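Side-chain contact in tegumental protein 20.8 kDa (Clonorchis sinensis, PDB 5X2D), which probably binds calcium as a whole protein of the parasite's tegument, the piece here being its dynein light chain-like domain: residues Ile27-Gly32 with Glu44-Phe49. Numbering follows the deposited sequence.
Sequences IPIAPG and ENLKSF
Ile29 reaches across to Asn45 and Leu46 and gives most of its segment's share of the contact. It lies near the end of helix 16-29, in a weakly bonded last turn that is kinked where the N of Pro28 lacks a bond to the turn before. Its side chain leaves the backbone toward helix 36-54. CG1 lies between the backbone N and the carbonyl carbon (chi1 55°). From there the chain runs on extended (chi2 167°), which puts CD1 foremost. That methyl meets the end of the Asn45 side-chain amide. Which of the two amide atoms, nitrogen or oxygen, faces it is left open by the model. The two side chains run past each other in opposite directions. The same CD1 of Ile29 is 4.4 Å from CD2 of Leu46, a looser apolar approach. The leucine's branched end, not its CB, makes the approach. Leu46 is buried and also packs on Thr26, Val60 and Phe90. Ala30 follows, buried, with its methyl against Tyr88 of strand 87-92. The contact thus joins the two helices of the dynein light chain-like domain beside its antiparallel sheet. Only 101 Å² is buried between the segments. One methyl against an amide and a leucine branch implies weak dispersion contact with little directional preference, at the partly exposed margin of the helix pair.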
loop_
_atom_site.group_PDB
_atom_site.type_symbol
_atom_site.label_atom_id
_atom_site.label_comp_id
_atom_site.label_asym_id
_atom_site.label_seq_id
_atom_site.Cartn_x
_atom_site.Cartn_y
_atom_site.Cartn_z
ATOM N N ILE A 27 6.057 10.702 -15.273
ATOM C CA ILE A 27 5.665 10.206 -16.588
ATOM C C ILE A 27 6.832 9.903 -17.528
ATOM O O ILE A 27 6.782 8.916 -18.262
ATOM C CB ILE A 27 4.707 11.184 -17.301
ATOM C CG1 ILE A 27 3.492 11.466 -16.435
ATOM C CG2 ILE A 27 4.174 10.577 -18.560
ATOM C CD1 ILE A 27 2.732 12.662 -16.888
ATOM N N PRO A 28 7.881 10.746 -17.535
ATOM C CA PRO A 28 8.973 10.307 -18.413
ATOM C C PRO A 28 9.721 9.041 -17.960
ATOM O O PRO A 28 9.963 8.177 -18.802
ATOM C CB PRO A 28 9.914 11.521 -18.425
ATOM C CG PRO A 28 9.567 12.295 -17.196
ATOM C CD PRO A 28 8.094 12.118 -17.043
ATOM N N ILE A 29 10.080 8.914 -16.686
ATOM C CA ILE A 29 10.922 7.783 -16.294
ATOM C C ILE A 29 10.172 6.539 -15.794
ATOM O O ILE A 29 10.770 5.465 -15.679
ATOM C CB ILE A 29 11.955 8.197 -15.216
ATOM C CG1 ILE A 29 11.274 8.820 -13.997
ATOM C CG2 ILE A 29 12.929 9.209 -15.797
ATOM C CD1 ILE A 29 12.188 8.947 -12.797
ATOM N N ALA A 30 8.882 6.673 -15.493
ATOM C CA ALA A 30 8.111 5.554 -14.929
ATOM C C ALA A 30 7.782 4.416 -15.920
ATOM O O ALA A 30 8.059 3.255 -15.627
ATOM C CB ALA A 30 6.831 6.073 -14.269
ATOM N N PRO A 31 7.175 4.730 -17.083
ATOM C CA PRO A 31 6.817 3.658 -18.030
ATOM C C PRO A 31 7.996 2.866 -18.613
ATOM O O PRO A 31 7.790 1.785 -19.180
ATOM C CB PRO A 31 6.103 4.412 -19.156
ATOM C CG PRO A 31 6.552 5.817 -19.030
ATOM C CD PRO A 31 6.719 6.042 -17.569
ATOM N N GLY A 32 9.207 3.395 -18.487
ATOM C CA GLY A 32 10.379 2.694 -18.970
ATOM C C GLY A 32 10.699 1.450 -18.168
ATOM O O GLY A 32 11.227 0.475 -18.706
ATOM N N GLU A 44 12.411 4.245 -5.418
ATOM C CA GLU A 44 13.423 4.952 -4.643
ATOM C C GLU A 44 13.824 6.306 -5.237
ATOM O O GLU A 44 13.905 7.272 -4.475
ATOM C CB GLU A 44 14.671 4.067 -4.443
ATOM C CG GLU A 44 14.512 3.016 -3.337
ATOM C CD GLU A 44 14.424 3.626 -1.939
ATOM O OE1 GLU A 44 14.773 4.819 -1.793
ATOM O OE2 GLU A 44 14.000 2.930 -0.976
ATOM N N ASN A 45 14.011 6.441 -6.555
ATOM C CA ASN A 45 14.305 7.795 -7.037
ATOM C C ASN A 45 13.025 8.635 -7.150
ATOM O O ASN A 45 13.111 9.845 -7.354
ATOM C CB ASN A 45 15.057 7.859 -8.391
ATOM C CG ASN A 45 14.532 6.895 -9.437
ATOM O OD1 ASN A 45 15.033 5.795 -9.602
ATOM N ND2 ASN A 45 13.488 7.306 -10.132
ATOM N N LEU A 46 11.853 8.011 -7.012
ATOM C CA LEU A 46 10.617 8.778 -6.842
ATOM C C LEU A 46 10.486 9.306 -5.407
ATOM O O LEU A 46 10.170 10.485 -5.194
ATOM C CB LEU A 46 9.388 7.938 -7.220
ATOM C CG LEU A 46 9.097 7.753 -8.719
ATOM C CD1 LEU A 46 7.716 7.156 -8.923
ATOM C CD2 LEU A 46 9.242 9.065 -9.496
ATOM N N LYS A 47 10.713 8.422 -4.435
ATOM C CA LYS A 47 10.779 8.811 -3.033
ATOM C C LYS A 47 11.790 9.931 -2.871
ATOM O O LYS A 47 11.507 10.974 -2.281
ATOM C CB LYS A 47 11.180 7.636 -2.128
ATOM C CG LYS A 47 11.264 8.001 -0.640
ATOM C CD LYS A 47 12.506 7.396 0.043
ATOM C CE LYS A 47 12.247 6.981 1.493
ATOM N NZ LYS A 47 11.613 8.027 2.331
ATOM N N SER A 48 12.980 9.699 -3.408
ATOM C CA SER A 48 14.068 10.641 -3.250
ATOM C C SER A 48 13.755 11.951 -3.962
ATOM O O SER A 48 14.324 12.988 -3.620
ATOM C CB SER A 48 15.373 10.044 -3.769
ATOM O OG SER A 48 16.419 10.987 -3.665
ATOM N N PHE A 49 12.852 11.905 -4.946
ATOM C CA PHE A 49 12.359 13.132 -5.576
ATOM C C PHE A 49 11.459 13.934 -4.653
ATOM O O PHE A 49 11.606 15.149 -4.527
ATOM C CB PHE A 49 11.566 12.837 -6.847
ATOM C CG PHE A 49 10.819 14.037 -7.376
ATOM C CD1 PHE A 49 11.478 15.003 -8.131
ATOM C CD2 PHE A 49 9.467 14.213 -7.104
ATOM C CE1 PHE A 49 10.798 16.116 -8.623
ATOM C CE2 PHE A 49 8.775 15.329 -7.591
ATOM C CZ PHE A 49 9.443 16.281 -8.348
#